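PDB 1TQY: actinorhodin polyketide putative beta-ketoacyl synthase 2 from Streptomyces coelicolor A3, which pairs with the actinorhodin ketosynthase as its chain length factor and probably takes part in setting the length of the polyketide chain. Local coordinates for residues B[10-16]-B[255-261]; B[51-55]-B[213-219]; B[119-123]-B[135-139]; B[361-365]-B[379-385]. All coordinates share one frame. Residue numbers count along the deposited sequence, not the author numbering.

Contact 1. Residues B[10-16]-B[255-261]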
loop_
_atom_site.group_PDB
_atom_site.type_symbol
_atom_site.label_atom_id
_atom_site.label_comp_id
_atom_site.label_asym_id
_atom_site.label_seq_id
_atom_site.Cartn_x
_atom_site.Cartn_y
_atom_site.Cartn_z
ATOM N N SER B 10 5.229 -22.917 -9.315
ATOM C CA SER B 10 4.434 -22.431 -10.482
ATOM C C SER B 10 3.104 -21.814 -10.043
ATOM O O SER B 10 2.282 -22.483 -9.422
ATOM C CB SER B 10 4.173 -23.594 -11.444
ATOM O OG SER B 10 3.503 -23.155 -12.612
ATOM N N VAL B 11 2.897 -20.542 -10.370
ATOM C CA VAL B 11 1.666 -19.843 -9.997
ATOM C C VAL B 11 0.733 -19.683 -11.192
ATOM O O VAL B 11 1.108 -19.092 -12.200
ATOM C CB VAL B 11 1.969 -18.440 -9.429
ATOM C CG1 VAL B 11 0.669 -17.720 -9.064
ATOM C CG2 VAL B 11 2.867 -18.561 -8.215
ATOM N N LEU B 12 -0.486 -20.194 -11.074
ATOM C CA LEU B 12 -1.437 -20.103 -12.169
ATOM C C LEU B 12 -2.566 -19.116 -11.895
ATOM O O LEU B 12 -2.860 -18.794 -10.746
ATOM C CB LEU B 12 -2.037 -21.485 -12.450
ATOM C CG LEU B 12 -1.046 -22.644 -12.614
ATOM C CD1 LEU B 12 -1.810 -23.951 -12.689
ATOM C CD2 LEU B 12 -0.207 -22.440 -13.865
ATOM N N ILE B 13 -3.175 -18.629 -12.973
ATOM C CA ILE B 13 -4.308 -17.713 -12.901
ATOM C C ILE B 13 -5.488 -18.639 -13.205
ATOM O O ILE B 13 -5.685 -19.040 -14.359
ATOM C CB ILE B 13 -4.270 -16.638 -14.025
ATOM C CG1 ILE B 13 -2.877 -16.008 -14.131
ATOM C CG2 ILE B 13 -5.353 -15.583 -13.772
ATOM C CD1 ILE B 13 -2.489 -15.145 -12.981
ATOM N N THR B 14 -6.264 -18.983 -12.185
ATOM C CA THR B 14 -7.390 -19.896 -12.371
ATOM C C THR B 14 -8.744 -19.220 -12.535
ATOM O O THR B 14 -9.668 -19.801 -13.105
ATOM C CB THR B 14 -7.494 -20.881 -11.193
ATOM O OG1 THR B 14 -7.503 -20.149 -9.964
ATOM C CG2 THR B 14 -6.316 -21.843 -11.190
ATOM N N GLY B 15 -8.863 -17.999 -12.030
ATOM C CA GLY B 15 -10.122 -17.296 -12.149
ATOM C C GLY B 15 -9.949 -15.802 -12.326
ATOM O O GLY B 15 -9.072 -15.195 -11.718
ATOM N N VAL B 16 -10.777 -15.200 -13.167
ATOM C CA VAL B 16 -10.678 -13.765 -13.382
ATOM C C VAL B 16 -12.031 -13.083 -13.226
ATOM O O VAL B 16 -13.078 -13.696 -13.427
ATOM C CB VAL B 16 -10.083 -13.443 -14.785
ATOM C CG1 VAL B 16 -8.784 -14.225 -14.989
ATOM C CG2 VAL B 16 -11.084 -13.765 -15.877
ATOM N N ARG B 255 -8.993 -28.375 -9.790
ATOM C CA ARG B 255 -8.980 -27.306 -10.782
ATOM C C ARG B 255 -7.819 -27.571 -11.730
ATOM O O ARG B 255 -6.680 -27.215 -11.438
ATOM C CB ARG B 255 -8.792 -25.947 -10.088
ATOM C CG ARG B 255 -8.735 -24.749 -11.025
ATOM C CD ARG B 255 -10.059 -24.533 -11.736
ATOM N NE ARG B 255 -10.020 -23.395 -12.651
ATOM C CZ ARG B 255 -11.055 -22.992 -13.381
ATOM N NH1 ARG B 255 -12.211 -23.636 -13.304
ATOM N NH2 ARG B 255 -10.940 -21.948 -14.189
ATOM N N HIS B 256 -8.112 -28.215 -12.857
ATOM C CA HIS B 256 -7.086 -28.539 -13.847
ATOM C C HIS B 256 -7.119 -27.565 -15.016
ATOM O O HIS B 256 -6.340 -27.680 -15.961
ATOM C CB HIS B 256 -7.289 -29.956 -14.385
ATOM C CG HIS B 256 -7.372 -30.999 -13.318
ATOM N ND1 HIS B 256 -8.463 -31.129 -12.487
ATOM C CD2 HIS B 256 -6.487 -31.946 -12.928
ATOM C CE1 HIS B 256 -8.249 -32.111 -11.630
ATOM N NE2 HIS B 256 -7.057 -32.623 -11.875
ATOM N N ASP B 257 -8.030 -26.608 -14.953
ATOM C CA ASP B 257 -8.144 -25.637 -16.021
ATOM C C ASP B 257 -7.756 -24.252 -15.504
ATOM O O ASP B 257 -8.170 -23.846 -14.416
ATOM C CB ASP B 257 -9.577 -25.655 -16.562
ATOM C CG ASP B 257 -9.737 -24.842 -17.824
ATOM O OD1 ASP B 257 -8.832 -24.898 -18.691
ATOM O OD2 ASP B 257 -10.784 -24.162 -17.954
ATOM N N ALA B 258 -6.939 -23.539 -16.274
ATOM C CA ALA B 258 -6.504 -22.201 -15.887
ATOM C C ALA B 258 -6.321 -21.306 -17.110
ATOM O O ALA B 258 -6.488 -21.751 -18.242
ATOM C CB ALA B 258 -5.208 -22.277 -15.080
ATOM N N TYR B 259 -5.986 -20.042 -16.876
ATOM C CA TYR B 259 -5.795 -19.081 -17.955
ATOM C C TYR B 259 -4.342 -19.021 -18.401
ATOM O O TYR B 259 -4.051 -18.777 -19.568
ATOM C CB TYR B 259 -6.245 -17.697 -17.494
ATOM C CG TYR B 259 -7.741 -17.557 -17.338
ATOM C CD1 TYR B 259 -8.516 -17.018 -18.360
ATOM C CD2 TYR B 259 -8.384 -17.964 -16.168
ATOM C CE1 TYR B 259 -9.897 -16.884 -18.220
ATOM C CE2 TYR B 259 -9.765 -17.835 -16.021
ATOM C CZ TYR B 259 -10.511 -17.294 -17.050
ATOM O OH TYR B 259 -11.871 -17.147 -16.918
ATOM N N GLY B 260 -3.435 -19.233 -17.461
ATOM C CA GLY B 260 -2.032 -19.188 -17.790
ATOM C C GLY B 260 -1.201 -19.172 -16.532
ATOM O O GLY B 260 -1.724 -19.297 -15.419
ATOM N N GLU B 261 0.103 -19.009 -16.715
ATOM C CA GLU B 261 1.050 -18.977 -15.614
ATOM C C GLU B 261 1.679 -17.598 -15.507
ATOM O O GLU B 261 1.949 -16.947 -16.515
ATOM C CB GLU B 261 2.158 -20.007 -15.856
ATOM C CG GLU B 261 3.256 -20.008 -14.803
ATOM C CD GLU B 261 4.510 -20.749 -15.254
ATOM O OE1 GLU B 261 4.404 -21.616 -16.150
ATOM O OE2 GLU B 261 5.596 -20.471 -14.704
HETATM O O HOH W 1 5.125 -19.410 -11.980
#
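This is an antiparallel strand pairing inside the large mixed sheet, where the start of strand 11-20 meets the loop that runs into strand 260-269. Two backbone hydrogen bonds hold it: Ile13 N gives to Gly260 O (2.9 Å), and Tyr259 N gives to Ile13 O (2.7 Å). Leu12 and Glu261 form a non-hydrogen-bonded pair, CA to CA 4.4 Å, with Leu12 CD2 lying 3.9 Å from Glu261 CB. Gly260 has phi and psi near 180°, a conformation easier for glycine than for residues with a CB. On one side of the pairing Leu12 CB packs on Ala258 CB at 4.2 Å, the small alanine letting the chains approach closely. Across from it, Ile13 CB meets Tyr259 CB at 4.1 Å, near Leu354 of helix 345-359. The tyrosine ring reaches on to Val16, whose CG1 sits 3.9 Å from the ring centroid in a CH-pi contact. The phenol OH bonds Asp93, which also takes Val16 N, while Thr14 OG1 turns to Glu245. Beyond the paired backbone, Arg255 NH2 makes a weak bond to Thr14 O (2.7 Å). At the other end, water 1 accepts from Val11 N (3.0 Å) and donates to Glu261 OE2 (3.0 Å). Apolar groups thus fill the middle of the seam, while charge and water serve the backbone at its ends.

Contact 2. Residues B[51-55]-B[213-219]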
loop_
_atom_site.group_PDB
_atom_site.type_symbol
_atom_site.label_atom_id
_atom_site.label_comp_id
_atom_site.label_asym_id
_atom_site.label_seq_id
_atom_site.Cartn_x
_atom_site.Cartn_y
_atom_site.Cartn_z
ATOM N N TYR B 51 -15.137 22.046 -16.598
ATOM C CA TYR B 51 -13.733 21.671 -16.433
ATOM C C TYR B 51 -13.090 21.419 -17.796
ATOM O O TYR B 51 -13.778 21.091 -18.763
ATOM C CB TYR B 51 -13.631 20.406 -15.582
ATOM C CG TYR B 51 -14.232 20.557 -14.214
ATOM C CD1 TYR B 51 -13.634 21.365 -13.253
ATOM C CD2 TYR B 51 -15.414 19.900 -13.883
ATOM C CE1 TYR B 51 -14.205 21.510 -11.993
ATOM C CE2 TYR B 51 -15.989 20.041 -12.630
ATOM C CZ TYR B 51 -15.382 20.845 -11.690
ATOM O OH TYR B 51 -15.944 20.969 -10.449
ATOM N N PRO B 52 -11.757 21.555 -17.883
ATOM C CA PRO B 52 -10.987 21.347 -19.117
ATOM C C PRO B 52 -11.142 19.951 -19.716
ATOM O O PRO B 52 -11.352 19.802 -20.914
ATOM C CB PRO B 52 -9.545 21.594 -18.681
ATOM C CG PRO B 52 -9.679 22.506 -17.517
ATOM C CD PRO B 52 -10.877 21.975 -16.781
ATOM N N ALA B 53 -11.012 18.927 -18.880
ATOM C CA ALA B 53 -11.148 17.550 -19.336
ATOM C C ALA B 53 -12.599 17.146 -19.119
ATOM O O ALA B 53 -13.190 17.501 -18.100
ATOM C CB ALA B 53 -10.222 16.643 -18.539
ATOM N N THR B 54 -13.167 16.399 -20.063
ATOM C CA THR B 54 -14.564 15.998 -19.964
ATOM C C THR B 54 -14.846 14.546 -20.306
ATOM O O THR B 54 -15.978 14.081 -20.165
ATOM C CB THR B 54 -15.431 16.840 -20.907
ATOM O OG1 THR B 54 -15.011 16.599 -22.256
ATOM C CG2 THR B 54 -15.284 18.313 -20.596
ATOM N N LEU B 55 -13.829 13.830 -20.760
ATOM C CA LEU B 55 -14.016 12.438 -21.148
ATOM C C LEU B 55 -13.450 11.455 -20.134
ATOM O O LEU B 55 -12.410 11.711 -19.533
ATOM C CB LEU B 55 -13.366 12.194 -22.511
ATOM C CG LEU B 55 -13.958 12.891 -23.737
ATOM C CD1 LEU B 55 -13.202 12.418 -24.972
ATOM C CD2 LEU B 55 -15.441 12.558 -23.878
ATOM N N ILE B 213 -3.964 14.607 -18.595
ATOM C CA ILE B 213 -5.282 14.183 -19.034
ATOM C C ILE B 213 -5.745 14.853 -20.325
ATOM O O ILE B 213 -5.652 16.068 -20.474
ATOM C CB ILE B 213 -6.269 14.411 -17.899
ATOM C CG1 ILE B 213 -5.887 13.450 -16.763
ATOM C CG2 ILE B 213 -7.694 14.171 -18.347
ATOM C CD1 ILE B 213 -6.868 13.404 -15.655
ATOM N N SER B 214 -6.224 14.044 -21.265
ATOM C CA SER B 214 -6.694 14.559 -22.539
ATOM C C SER B 214 -7.873 15.500 -22.393
ATOM O O SER B 214 -8.800 15.242 -21.620
ATOM C CB SER B 214 -7.094 13.417 -23.473
ATOM O OG SER B 214 -7.769 13.931 -24.606
ATOM N N THR B 215 -7.836 16.600 -23.139
ATOM C CA THR B 215 -8.931 17.553 -23.112
ATOM C C THR B 215 -9.757 17.411 -24.390
ATOM O O THR B 215 -10.524 18.299 -24.741
ATOM C CB THR B 215 -8.433 19.015 -22.995
ATOM O OG1 THR B 215 -7.578 19.325 -24.102
ATOM C CG2 THR B 215 -7.679 19.225 -21.683
ATOM N N ALA B 216 -9.613 16.285 -25.081
ATOM C CA ALA B 216 -10.370 16.062 -26.317
ATOM C C ALA B 216 -11.873 15.948 -26.034
ATOM O O ALA B 216 -12.270 15.751 -24.891
ATOM C CB ALA B 216 -9.879 14.787 -27.004
ATOM N N THR B 217 -12.700 16.065 -27.069
ATOM C CA THR B 217 -14.145 15.932 -26.890
ATOM C C THR B 217 -14.665 14.781 -27.746
ATOM O O THR B 217 -15.815 14.374 -27.615
ATOM C CB THR B 217 -14.907 17.233 -27.262
ATOM O OG1 THR B 217 -14.602 17.607 -28.612
ATOM C CG2 THR B 217 -14.527 18.371 -26.308
ATOM N N ASP B 218 -13.812 14.269 -28.627
ATOM C CA ASP B 218 -14.163 13.146 -29.501
ATOM C C ASP B 218 -13.673 11.872 -28.823
ATOM O O ASP B 218 -12.480 11.579 -28.823
ATOM C CB ASP B 218 -13.478 13.309 -30.866
ATOM C CG ASP B 218 -13.847 12.207 -31.850
ATOM O OD1 ASP B 218 -14.718 11.365 -31.532
ATOM O OD2 ASP B 218 -13.264 12.186 -32.956
ATOM N N PRO B 219 -14.594 11.092 -28.245
ATOM C CA PRO B 219 -14.285 9.840 -27.547
ATOM C C PRO B 219 -13.462 8.842 -28.355
ATOM O O PRO B 219 -12.680 8.088 -27.787
ATOM C CB PRO B 219 -15.663 9.285 -27.198
ATOM C CG PRO B 219 -16.484 10.506 -27.034
ATOM C CD PRO B 219 -16.041 11.355 -28.213
HETATM O O HOH W 2 -12.820 18.213 -22.980
HETATM O O HOH W 3 -11.485 15.471 -22.288
HETATM O O HOH W 4 -9.867 12.431 -20.572
#
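Ile213 opens the approach between the loop before strand 55-57 and the loop joining helix 201-208 to strand 238-246: its CG2 lies 3.5 Å from Ala53 CB, where a small alanine fits, and Trp204 bonds Ala53 O. Ser214 OG accepts from Ala216 N (3.0 Å), an ST turn that bends the loop, and Ser214 O lies 2.8 Å from water 3 and 3.2 Å from water 4, which also donates to Leu55 O (2.8 Å). Thr215 CB comes within 3.7 Å of Pro52 O, and Thr215 O lies 2.9 Å from water 2, which is also 3.0 Å from Pro52 O and 2.8 Å from Thr54 OG1. Ala216 brings its O to 2.7 Å from water 3, which accepts from Thr54 N (2.9 Å). Asp218 points away, its OD1 in a weak hydrogen bond with Asp220 N. Leu55 CD2 meets Pro219 CG at 3.9 Å, the compact, rigid ring giving it an apolar surface about 10 Å from the bound sodium ion. No direct hydrogen bond joins these loops: apolar packing at both ends and ordered water between do, so several backbone polar groups meet through water and not by strand pairing.

Contact 3. Residues B[119-123]-B[135-139]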
loop_
_atom_site.group_PDB
_atom_site.type_symbol
_atom_site.label_atom_id
_atom_site.label_comp_id
_atom_site.label_asym_id
_atom_site.label_seq_id
_atom_site.Cartn_x
_atom_site.Cartn_y
_atom_site.Cartn_z
ATOM N N PHE B 119 -16.365 8.678 -1.622
ATOM C CA PHE B 119 -16.841 8.596 -0.254
ATOM C C PHE B 119 -16.189 9.646 0.637
ATOM O O PHE B 119 -16.878 10.368 1.355
ATOM C CB PHE B 119 -16.588 7.195 0.326
ATOM C CG PHE B 119 -17.362 6.911 1.590
ATOM C CD1 PHE B 119 -17.003 7.507 2.798
ATOM C CD2 PHE B 119 -18.480 6.081 1.559
ATOM C CE1 PHE B 119 -17.745 7.287 3.955
ATOM C CE2 PHE B 119 -19.230 5.857 2.713
ATOM C CZ PHE B 119 -18.859 6.462 3.914
ATOM N N THR B 120 -14.867 9.757 0.594
ATOM C CA THR B 120 -14.216 10.728 1.467
ATOM C C THR B 120 -14.546 12.184 1.122
ATOM O O THR B 120 -14.595 13.033 2.013
ATOM C CB THR B 120 -12.667 10.511 1.509
ATOM O OG1 THR B 120 -12.137 11.159 2.664
ATOM C CG2 THR B 120 -11.982 11.104 0.279
ATOM N N HIS B 121 -14.766 12.478 -0.160
ATOM C CA HIS B 121 -15.102 13.845 -0.565
ATOM C C HIS B 121 -16.412 14.255 0.116
ATOM O O HIS B 121 -16.517 15.339 0.699
ATOM C CB HIS B 121 -15.253 13.932 -2.085
ATOM C CG HIS B 121 -15.546 15.313 -2.597
ATOM N ND1 HIS B 121 -15.841 15.561 -3.921
ATOM C CD2 HIS B 121 -15.619 16.511 -1.966
ATOM C CE1 HIS B 121 -16.084 16.851 -4.083
ATOM N NE2 HIS B 121 -15.958 17.449 -2.913
ATOM N N ARG B 122 -17.410 13.382 0.059
ATOM C CA ARG B 122 -18.694 13.681 0.693
ATOM C C ARG B 122 -18.515 13.872 2.200
ATOM O O ARG B 122 -19.189 14.707 2.813
ATOM C CB ARG B 122 -19.704 12.554 0.420
ATOM C CG ARG B 122 -19.928 12.290 -1.058
ATOM C CD ARG B 122 -20.709 11.024 -1.310
ATOM N NE ARG B 122 -20.805 10.767 -2.741
ATOM C CZ ARG B 122 -21.462 11.544 -3.597
ATOM N NH1 ARG B 122 -22.092 12.624 -3.162
ATOM N NH2 ARG B 122 -21.470 11.257 -4.891
ATOM N N GLU B 123 -17.608 13.115 2.811
ATOM C CA GLU B 123 -17.399 13.257 4.256
ATOM C C GLU B 123 -16.700 14.572 4.572
ATOM O O GLU B 123 -16.940 15.177 5.621
ATOM C CB GLU B 123 -16.609 12.064 4.817
ATOM C CG GLU B 123 -17.387 10.738 4.825
ATOM C CD GLU B 123 -18.775 10.853 5.467
ATOM O OE1 GLU B 123 -18.906 11.560 6.494
ATOM O OE2 GLU B 123 -19.728 10.216 4.948
ATOM N N VAL B 135 -20.214 13.392 10.273
ATOM C CA VAL B 135 -19.347 12.412 9.625
ATOM C C VAL B 135 -19.772 10.974 9.871
ATOM O O VAL B 135 -20.056 10.568 10.999
ATOM C CB VAL B 135 -17.861 12.590 10.043
ATOM C CG1 VAL B 135 -17.014 11.430 9.504
ATOM C CG2 VAL B 135 -17.328 13.898 9.492
ATOM N N SER B 136 -19.820 10.213 8.783
ATOM C CA SER B 136 -20.213 8.807 8.800
ATOM C C SER B 136 -19.375 7.922 9.709
ATOM O O SER B 136 -18.177 8.147 9.898
ATOM C CB SER B 136 -20.161 8.246 7.383
ATOM O OG SER B 136 -20.313 6.842 7.410
ATOM N N VAL B 137 -20.003 6.893 10.259
ATOM C CA VAL B 137 -19.282 5.981 11.124
ATOM C C VAL B 137 -18.406 5.056 10.267
ATOM O O VAL B 137 -17.601 4.292 10.798
ATOM C CB VAL B 137 -20.263 5.134 12.002
ATOM C CG1 VAL B 137 -20.957 6.034 13.021
ATOM C CG2 VAL B 137 -21.301 4.446 11.119
ATOM N N TYR B 138 -18.558 5.137 8.941
ATOM C CA TYR B 138 -17.772 4.312 8.011
ATOM C C TYR B 138 -16.586 5.059 7.389
ATOM O O TYR B 138 -15.743 4.450 6.728
ATOM C CB TYR B 138 -18.642 3.785 6.865
ATOM C CG TYR B 138 -19.901 3.111 7.321
ATOM C CD1 TYR B 138 -19.851 2.032 8.213
ATOM C CD2 TYR B 138 -21.151 3.581 6.904
ATOM C CE1 TYR B 138 -21.014 1.442 8.687
ATOM C CE2 TYR B 138 -22.327 3.000 7.370
ATOM C CZ TYR B 138 -22.252 1.932 8.267
ATOM O OH TYR B 138 -23.404 1.364 8.766
ATOM N N GLU B 139 -16.522 6.370 7.588
ATOM C CA GLU B 139 -15.430 7.157 7.016
ATOM C C GLU B 139 -14.080 6.625 7.479
ATOM O O GLU B 139 -13.075 6.775 6.785
ATOM C CB GLU B 139 -15.569 8.629 7.408
ATOM C CG GLU B 139 -14.383 9.512 7.039
ATOM C CD GLU B 139 -14.148 9.670 5.533
ATOM O OE1 GLU B 139 -14.873 9.085 4.704
ATOM O OE2 GLU B 139 -13.210 10.408 5.177
#
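Two carboxylates carry the polar bonding, one from each segment. Thr120 OG1 donates to Glu139 OE2 (2.8 Å), and Ser136 N donates to Glu123 OE1 (2.8 Å). Glutamate suits both places because its length lets the carboxylate reach across to the other segment, to a backbone N-H for Glu123 and to a hydroxyl for Glu139; Glu123 OE2 also forms a salt bridge with Lys126. Glu139 OE1, by contrast, is buried without a polar partner, 3.0 Å from Glu123 CG and 3.3 Å from Phe119 CD1 near the ring plane. The contact folds the loop between helices 117-129 and 139-142 back onto the first helix. Ser136 precedes the turn into the second, and its OG accepts from Tyr138 N (2.9 Å), a capping bond suited to a short hydroxyl side chain. Ser136 to Glu139 form a type I beta turn. Phe119 CZ touches Tyr138 CB at 4.0 Å and lies 3.8 Å from Ser136 OG at the ring edge. Val135 packs on Leu127, its CG1 coming within 3.6 Å of Glu123 OE1. Val135 and Glu139 touch apolar side chains of the neighbouring ketosynthase subunit, and His121 stacks on one of its aromatic rings.

Contact 4. Residues B[361-365]-B[379-385]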
loop_
_atom_site.group_PDB
_atom_site.type_symbol
_atom_site.label_atom_id
_atom_site.label_comp_id
_atom_site.label_asym_id
_atom_site.label_seq_id
_atom_site.Cartn_x
_atom_site.Cartn_y
_atom_site.Cartn_z
ATOM N N VAL B 361 -5.310 -15.207 -30.259
ATOM C CA VAL B 361 -5.347 -13.945 -30.996
ATOM C C VAL B 361 -4.898 -12.773 -30.129
ATOM O O VAL B 361 -5.146 -12.750 -28.922
ATOM C CB VAL B 361 -6.765 -13.628 -31.524
ATOM C CG1 VAL B 361 -7.206 -14.700 -32.512
ATOM C CG2 VAL B 361 -7.746 -13.533 -30.360
ATOM N N ILE B 362 -4.232 -11.800 -30.745
ATOM C CA ILE B 362 -3.772 -10.618 -30.016
ATOM C C ILE B 362 -4.832 -9.521 -30.030
ATOM O O ILE B 362 -5.202 -9.018 -31.093
ATOM C CB ILE B 362 -2.463 -10.041 -30.623
ATOM C CG1 ILE B 362 -1.353 -11.103 -30.564
ATOM C CG2 ILE B 362 -2.042 -8.782 -29.853
ATOM C CD1 ILE B 362 -0.043 -10.694 -31.227
ATOM N N ALA B 363 -5.316 -9.155 -28.844
ATOM C CA ALA B 363 -6.320 -8.098 -28.696
ATOM C C ALA B 363 -5.747 -6.863 -29.390
ATOM O O ALA B 363 -4.609 -6.490 -29.148
ATOM C CB ALA B 363 -6.552 -7.819 -27.222
ATOM N N PRO B 364 -6.531 -6.210 -30.255
ATOM C CA PRO B 364 -6.065 -5.024 -30.981
ATOM C C PRO B 364 -6.095 -3.704 -30.215
ATOM O O PRO B 364 -6.615 -3.624 -29.101
ATOM C CB PRO B 364 -6.992 -4.988 -32.185
ATOM C CG PRO B 364 -8.304 -5.402 -31.573
ATOM C CD PRO B 364 -7.888 -6.585 -30.688
ATOM N N THR B 365 -5.515 -2.670 -30.822
ATOM C CA THR B 365 -5.491 -1.338 -30.226
ATOM C C THR B 365 -6.488 -0.494 -31.008
ATOM O O THR B 365 -6.463 -0.485 -32.239
ATOM C CB THR B 365 -4.102 -0.681 -30.339
ATOM O OG1 THR B 365 -3.113 -1.563 -29.796
ATOM C CG2 THR B 365 -4.078 0.639 -29.575
ATOM N N LEU B 379 2.737 -2.025 -33.942
ATOM C CA LEU B 379 1.464 -1.953 -33.208
ATOM C C LEU B 379 0.333 -2.737 -33.857
ATOM O O LEU B 379 0.158 -2.680 -35.068
ATOM C CB LEU B 379 0.985 -0.504 -33.067
ATOM C CG LEU B 379 1.058 0.205 -31.713
ATOM C CD1 LEU B 379 0.177 1.455 -31.781
ATOM C CD2 LEU B 379 0.582 -0.702 -30.593
ATOM N N VAL B 380 -0.434 -3.459 -33.044
ATOM C CA VAL B 380 -1.572 -4.216 -33.552
ATOM C C VAL B 380 -2.786 -3.288 -33.538
ATOM O O VAL B 380 -3.319 -2.964 -32.478
ATOM C CB VAL B 380 -1.875 -5.444 -32.676
ATOM C CG1 VAL B 380 -3.022 -6.230 -33.289
ATOM C CG2 VAL B 380 -0.634 -6.339 -32.576
ATOM N N LEU B 381 -3.222 -2.868 -34.721
ATOM C CA LEU B 381 -4.350 -1.957 -34.842
ATOM C C LEU B 381 -5.541 -2.544 -35.587
ATOM O O LEU B 381 -5.391 -3.444 -36.412
ATOM C CB LEU B 381 -3.909 -0.678 -35.556
ATOM C CG LEU B 381 -2.707 0.067 -34.979
ATOM C CD1 LEU B 381 -2.256 1.151 -35.961
ATOM C CD2 LEU B 381 -3.066 0.669 -33.645
ATOM N N GLY B 382 -6.728 -2.026 -35.289
ATOM C CA GLY B 382 -7.927 -2.500 -35.956
ATOM C C GLY B 382 -8.440 -3.861 -35.521
ATOM O O GLY B 382 -9.125 -3.985 -34.507
ATOM N N GLU B 383 -8.111 -4.889 -36.292
ATOM C CA GLU B 383 -8.562 -6.239 -35.996
ATOM C C GLU B 383 -7.551 -7.041 -35.173
ATOM O O GLU B 383 -6.353 -6.749 -35.173
ATOM C CB GLU B 383 -8.874 -6.971 -37.309
ATOM C CG GLU B 383 -9.921 -6.269 -38.196
ATOM C CD GLU B 383 -11.239 -5.983 -37.474
ATOM O OE1 GLU B 383 -11.807 -6.915 -36.849
ATOM O OE2 GLU B 383 -11.713 -4.821 -37.537
ATOM N N PRO B 384 -8.028 -8.060 -34.442
ATOM C CA PRO B 384 -7.110 -8.872 -33.637
ATOM C C PRO B 384 -6.171 -9.589 -34.600
ATOM O O PRO B 384 -6.580 -9.970 -35.697
ATOM C CB PRO B 384 -8.044 -9.843 -32.916
ATOM C CG PRO B 384 -9.331 -9.070 -32.809
ATOM C CD PRO B 384 -9.428 -8.434 -34.176
ATOM N N ARG B 385 -4.919 -9.758 -34.205
ATOM C CA ARG B 385 -3.965 -10.435 -35.067
ATOM C C ARG B 385 -3.846 -11.867 -34.573
ATOM O O ARG B 385 -3.440 -12.109 -33.439
ATOM C CB ARG B 385 -2.612 -9.730 -34.998
ATOM C CG ARG B 385 -1.601 -10.203 -36.019
ATOM C CD ARG B 385 -0.267 -9.497 -35.812
ATOM N NE ARG B 385 -0.370 -8.051 -36.008
ATOM C CZ ARG B 385 0.666 -7.220 -35.983
ATOM N NH1 ARG B 385 1.889 -7.690 -35.767
ATOM N NH2 ARG B 385 0.484 -5.923 -36.193
#
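Neither segment is a regular strand, yet their backbones bridge at two points. Ile362 and Arg385 form an antiparallel hydrogen-bonded pair: Ile362 N gives to Arg385 O (2.8 Å) and Arg385 N to Ile362 O (3.2 Å). Further on, Thr365 faces Leu381, with Thr365 N giving to Val380 O (2.8 Å) and Gly382 N making a weak bond to Thr365 O (3.4 Å). Between the bridges segment 379-385 bends around Pro364, which has no N-H to donate. Gly382, with phi 75° and psi -99°, takes a backbone shape that residues with a side chain seldom adopt. Pro364 fills the bend: its CB lies 3.3 Å from Gly382 O, and its CD 3.6 Å from Pro384 CG, two rigid rings in contact. Ile362 CG2 meets Val380 CG2 at 3.9 Å, and Val361 CB meets Pro384 CB at 4.2 Å. Thr365 OG1 donates to Val380 O (3.0 Å) and also bonds Val333 N, its hydroxyl meeting two backbone groups. The Arg385 guanidinium turns outward to a salt bridge with Asp378. Around this loop pair, helix 26-34 packs Leu34 on Val361 and Pro384, while strand 330-332 lies against Ile362 and Leu379 and bonds the Val380 backbone through Val331.

How the contacts relate
Along the chain, contact 1 opens first and closes only after contacts 2 and 3; contact 3 forms within the span of contact 2, and contact 4 follows them all. Contact 1 pairs strand 11-20 with strand 260-269 in the large mixed sheet, joining the first strand to one from the middle of the chain, within the thiolase-like fold. Contact 4 borders the same sheet at strand 378-379, its centre 24 Å from that of contact 1. Contact 2 lies across the chain's centre from contact 1, centres 38 Å apart. Contact 3 is remote from contact 4 (centres 43 Å apart). Contacts 2 and 3 touch the ketosynthase subunit, contact 2 through Tyr51, whereas contacts 1 and 4 do not.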